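Local coordinates for protein 11S globulin isoform 1 (PDB 5WPW) that serves as a seed storage protein of coconut, a hexameric 11S globulin of the cupin family that is also a potential food allergen, at the interface of chains A and B. Numbering follows the deposited sequence. Chains: chain A/B, 11S globulin isoform 1.

Contact 1: the interface of chains A and B. Residues chain A 83, 107, 109, 223-224; chain B 257-258, 260, 263.
B:Phe263 meets A:Phe83 where strand 262-264 of chain B pairs with strand 83-85 of chain A as a parallel beta bridge, a sheet contact between two subunits of the 11S globulin hexamer. The aromatic packing is CH-pi rather than ring on ring. The beta-carbon CB of B:Phe263 stands over the centre of the A:Phe83 ring, 3.7 Å from its centroid. With CG anti to the backbone N (chi1 176°), the B:Phe263 ring is carried past A:Phe83 towards A:Arg223 and A:Pro224. There A:Pro224 CG covers one face of that ring, displaced towards the rim and 3.8 Å from the centroid. The ring atom CE2 reaches the backbone carbonyl carbon C of A:Arg223 at 3.4 Å.

Further apolar packing comes from A:Pro224, whose CB lies 3.9 Å from CB of B:Pro257 and whose CG lies 4.0 Å from B:Ala260 CB. The B:Ala260 carbonyl oxygen sits in plane at the edge of the A:Phe83 ring. The aliphatic part of B:Arg258 passes the amide of A:Gln109 at about a right angle, with CG 3.6 Å from NE2; the A:Gln109 amide and B:Arg258 guanidinium planes are 79° apart.

Two waters add polar links. The carbonyl oxygen of B:Arg258 contacts both, one leading to A:Val107 O and the other to A:Gln109 N. Within chain A, the guanidinium NH1 of A:Arg223 donates to A:Gln109 OE1 at 2.7 Å, from above the carbonyl plane and bent to 124° at the hydrogen.

Contact 2: the interface of chains A and B. Residues chain A 244, 247-249, 279; chain B 275-278.
The 3-10 turn 245-247 of chain A and the segment leading from it towards strand 251-253 form one side of this subunit contact, joined by A:Pro279 just ahead of helix 281-284. From chain B comes the loop 275-278, which follows strand 268-273 and sits in the angle between these two parts of chain A. The main-chain evidence centres on the carbonyl oxygen of B:Glu276. It accepts a hydrogen bond from A:Lys249 N at 3.2 Å, nearly straight at the hydrogen (167°), with the donor tilted 35° from the carbonyl plane. A water also touches this oxygen, 3.0 Å from B:Glu276 O, and continues to A:Lys249 O, so the backbone of A:Lys249 is linked to the same carbonyl both directly and through solvent.

The side chain of B:Glu276 leaves at roughly a right angle to its carbonyl, towards A:Thr244 and A:Met248. Its first torsion (chi1 -38°) puts the methylene CG 3.6 Å from the carbonyl oxygen of A:Thr244. The bend at chi2 then turns the carboxylate so that OE1 lies 3.7 Å from A:Met248 CG. The carboxylate atoms meet A:Met248 CG and the A:Thr244 carbons at packing distances, without a hydrogen bond to either residue.

Lysine side chains also run over backbone carbonyls of the opposite chain. B:Lys277 sends its methylenes along A:Ser247 O, while A:Lys249 is extended as far as CD and then bends at chi3, which leaves NZ 3.6 Å from B:Lys277 O. On the other flank the A:Pro279 ring lies against a row of chain B carbonyls: CB is near B:Ser275 O, and CD lies 3.4 Å from B:Lys277 O.

Contact 1: the interface of chains A and B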
loop_
_atom_site.group_PDB
_atom_site.type_symbol
_atom_site.label_atom_id
_atom_site.label_comp_id
_atom_site.label_asym_id
_atom_site.label_seq_id
_atom_site.Cartn_x
_atom_site.Cartn_y
_atom_site.Cartn_z
ATOM N N PHE A 83 18.528 7.577 -25.223
ATOM C CA PHE A 83 19.782 7.286 -25.914
ATOM C C PHE A 83 19.738 8.002 -27.264
ATOM O O PHE A 83 18.886 7.683 -28.104
ATOM C CB PHE A 83 19.981 5.783 -26.139
ATOM C CG PHE A 83 20.532 5.034 -24.961
ATOM C CD1 PHE A 83 20.255 5.433 -23.654
ATOM C CD2 PHE A 83 21.309 3.901 -25.166
ATOM C CE1 PHE A 83 20.759 4.730 -22.583
ATOM C CE2 PHE A 83 21.819 3.192 -24.092
ATOM C CZ PHE A 83 21.538 3.608 -22.793
ATOM N N VAL A 107 19.157 0.605 -23.953
ATOM C CA VAL A 107 19.333 -0.785 -24.301
ATOM C C VAL A 107 20.073 -1.457 -23.157
ATOM O O VAL A 107 20.855 -0.827 -22.436
ATOM C CB VAL A 107 20.066 -0.921 -25.644
ATOM C CG1 VAL A 107 19.208 -0.280 -26.746
ATOM C CG2 VAL A 107 21.399 -0.242 -25.554
ATOM N N GLN A 109 22.389 -4.544 -21.723
ATOM C CA GLN A 109 23.409 -5.508 -22.109
ATOM C C GLN A 109 23.406 -6.649 -21.114
ATOM O O GLN A 109 23.575 -6.429 -19.916
ATOM C CB GLN A 109 24.773 -4.835 -22.202
ATOM C CG GLN A 109 24.755 -3.770 -23.266
ATOM C CD GLN A 109 26.124 -3.455 -23.784
ATOM O OE1 GLN A 109 26.799 -4.319 -24.343
ATOM N NE2 GLN A 109 26.555 -2.214 -23.593
ATOM N N ARG A 223 25.003 2.694 -27.523
ATOM C CA ARG A 223 25.197 2.023 -26.242
ATOM C C ARG A 223 26.584 2.319 -25.693
ATOM O O ARG A 223 27.555 2.420 -26.460
ATOM C CB ARG A 223 25.020 0.519 -26.386
ATOM C CG ARG A 223 25.884 -0.055 -27.473
ATOM C CD ARG A 223 26.418 -1.381 -27.055
ATOM N NE ARG A 223 26.833 -2.154 -28.211
ATOM C CZ ARG A 223 27.177 -3.428 -28.144
ATOM N NH1 ARG A 223 27.146 -4.042 -26.967
ATOM N NH2 ARG A 223 27.545 -4.080 -29.242
ATOM N N PRO A 224 26.720 2.479 -24.369
ATOM C CA PRO A 224 28.038 2.641 -23.754
ATOM C C PRO A 224 28.706 1.285 -23.555
ATOM O O PRO A 224 29.756 1.039 -24.148
ATOM C CB PRO A 224 27.725 3.316 -22.406
ATOM C CG PRO A 224 26.222 3.522 -22.372
ATOM C CD PRO A 224 25.643 2.562 -23.369
ATOM N N PRO B 257 29.403 1.605 -17.202
ATOM C CA PRO B 257 28.778 2.475 -18.210
ATOM C C PRO B 257 27.604 1.811 -18.888
ATOM O O PRO B 257 26.624 2.486 -19.229
ATOM C CB PRO B 257 29.922 2.752 -19.203
ATOM C CG PRO B 257 31.150 2.415 -18.484
ATOM C CD PRO B 257 30.815 1.335 -17.508
ATOM N N ARG B 258 27.679 0.489 -19.081
ATOM C CA ARG B 258 26.609 -0.274 -19.704
ATOM C C ARG B 258 25.267 -0.112 -18.996
ATOM O O ARG B 258 24.245 -0.517 -19.553
ATOM C CB ARG B 258 27.001 -1.751 -19.743
ATOM C CG ARG B 258 28.330 -2.018 -20.458
ATOM C CD ARG B 258 28.626 -3.521 -20.602
ATOM N NE ARG B 258 28.772 -4.188 -19.306
ATOM C CZ ARG B 258 29.935 -4.576 -18.783
ATOM N NH1 ARG B 258 31.070 -4.370 -19.443
ATOM N NH2 ARG B 258 29.964 -5.175 -17.598
ATOM N N ALA B 260 23.844 2.792 -18.084
ATOM C CA ALA B 260 23.398 4.169 -18.167
ATOM C C ALA B 260 21.897 4.226 -18.432
ATOM O O ALA B 260 21.334 3.380 -19.143
ATOM C CB ALA B 260 24.160 4.907 -19.278
ATOM N N PHE B 263 22.175 8.447 -22.318
ATOM C CA PHE B 263 23.466 8.283 -22.995
ATOM C C PHE B 263 23.522 9.121 -24.264
ATOM O O PHE B 263 22.677 8.970 -25.146
ATOM C CB PHE B 263 23.719 6.819 -23.364
ATOM C CG PHE B 263 25.001 6.587 -24.168
ATOM C CD1 PHE B 263 26.231 7.027 -23.687
ATOM C CD2 PHE B 263 24.964 5.917 -25.390
ATOM C CE1 PHE B 263 27.418 6.793 -24.420
ATOM C CE2 PHE B 263 26.136 5.685 -26.126
ATOM C CZ PHE B 263 27.365 6.116 -25.632
HETATM O O HOH W 1 23.422 0.039 -22.233
HETATM O O HOH W 2 22.875 -2.765 -19.290
#

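Contact 2: the interface of chains A and B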
loop_
_atom_site.group_PDB
_atom_site.type_symbol
_atom_site.label_atom_id
_atom_site.label_comp_id
_atom_site.label_asym_id
_atom_site.label_seq_id
_atom_site.Cartn_x
_atom_site.Cartn_y
_atom_site.Cartn_z
ATOM N N THR A 244 11.655 7.658 -12.765
ATOM C CA THR A 244 10.992 6.726 -11.873
ATOM C C THR A 244 10.560 5.512 -12.702
ATOM O O THR A 244 11.383 4.610 -12.928
ATOM C CB THR A 244 9.846 7.419 -11.132
ATOM O OG1 THR A 244 8.825 7.807 -12.059
ATOM C CG2 THR A 244 10.383 8.645 -10.406
ATOM N N SER A 247 12.651 4.151 -15.614
ATOM C CA SER A 247 13.985 3.680 -15.279
ATOM C C SER A 247 13.950 2.426 -14.418
ATOM O O SER A 247 14.892 2.182 -13.661
ATOM C CB SER A 247 14.775 4.792 -14.581
ATOM O OG SER A 247 14.759 5.970 -15.365
ATOM N N MET A 248 12.879 1.637 -14.502
ATOM C CA MET A 248 12.815 0.371 -13.770
ATOM C C MET A 248 13.934 -0.559 -14.233
ATOM O O MET A 248 14.162 -0.719 -15.437
ATOM C CB MET A 248 11.481 -0.326 -14.020
ATOM C CG MET A 248 10.281 0.222 -13.324
ATOM S SD MET A 248 8.986 -1.014 -13.542
ATOM C CE MET A 248 8.589 -0.773 -15.276
ATOM N N LYS A 249 14.610 -1.200 -13.288
ATOM C CA LYS A 249 15.555 -2.235 -13.658
ATOM C C LYS A 249 14.757 -3.451 -14.110
ATOM O O LYS A 249 13.769 -3.816 -13.474
ATOM C CB LYS A 249 16.471 -2.580 -12.477
ATOM C CG LYS A 249 17.605 -3.542 -12.827
ATOM C CD LYS A 249 18.449 -3.923 -11.596
ATOM C CE LYS A 249 17.577 -4.094 -10.358
ATOM N NZ LYS A 249 17.850 -5.327 -9.538
ATOM N N PRO A 279 12.676 -4.913 -8.244
ATOM C CA PRO A 279 11.330 -4.427 -7.888
ATOM C C PRO A 279 10.236 -4.855 -8.841
ATOM O O PRO A 279 9.132 -5.157 -8.381
ATOM C CB PRO A 279 11.514 -2.904 -7.885
ATOM C CG PRO A 279 12.945 -2.713 -7.585
ATOM C CD PRO A 279 13.677 -3.838 -8.219
ATOM N N SER B 275 14.375 3.410 -5.702
ATOM C CA SER B 275 13.671 2.175 -5.373
ATOM C C SER B 275 13.135 1.419 -6.587
ATOM O O SER B 275 12.768 0.256 -6.436
ATOM C CB SER B 275 12.516 2.432 -4.387
ATOM O OG SER B 275 11.553 3.363 -4.880
ATOM N N GLU B 276 13.055 2.019 -7.777
ATOM C CA GLU B 276 12.696 1.187 -8.925
ATOM C C GLU B 276 13.856 0.331 -9.414
ATOM O O GLU B 276 13.661 -0.514 -10.297
ATOM C CB GLU B 276 12.170 2.048 -10.087
ATOM C CG GLU B 276 11.325 3.204 -9.633
ATOM C CD GLU B 276 9.837 2.922 -9.697
ATOM O OE1 GLU B 276 9.456 1.778 -10.027
ATOM O OE2 GLU B 276 9.040 3.856 -9.409
ATOM N N LYS B 277 15.055 0.533 -8.870
ATOM C CA LYS B 277 16.188 -0.357 -9.098
ATOM C C LYS B 277 16.561 -1.136 -7.848
ATOM O O LYS B 277 16.755 -2.343 -7.906
ATOM C CB LYS B 277 17.402 0.443 -9.571
ATOM C CG LYS B 277 17.079 1.342 -10.724
ATOM C CD LYS B 277 18.272 1.432 -11.632
ATOM C CE LYS B 277 17.940 2.274 -12.860
ATOM N NZ LYS B 277 19.194 2.724 -13.528
ATOM N N LEU B 278 16.636 -0.473 -6.706
ATOM C CA LEU B 278 17.089 -1.110 -5.469
ATOM C C LEU B 278 16.022 -0.964 -4.398
ATOM O O LEU B 278 15.896 0.109 -3.788
ATOM C CB LEU B 278 18.399 -0.469 -5.025
ATOM C CG LEU B 278 19.021 -1.009 -3.754
ATOM C CD1 LEU B 278 19.330 -2.468 -3.955
ATOM C CD2 LEU B 278 20.251 -0.192 -3.457
HETATM O O HOH W 3 12.631 -3.192 -11.196
#

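The C-alpha centres of contact 1 and contact 2 are about 16 Å apart in the same two-fold A-B interface, and they have no residue in common. Both use the stretch of chain B that runs from 3-10 helix 257-259 through strands 262-264 and 268-273 to the following loop: contact 1 engages its beginning, contact 2 its end. Contact 1 combines strand pairing and aromatic packing, whereas contact 2 joins a backbone hydrogen bond and a water bridge to side-chain packing on carbonyl oxygens. Since the two-fold exchanges the chains, each patch occurs twice across this pair, consistent with assembly into the hexamer.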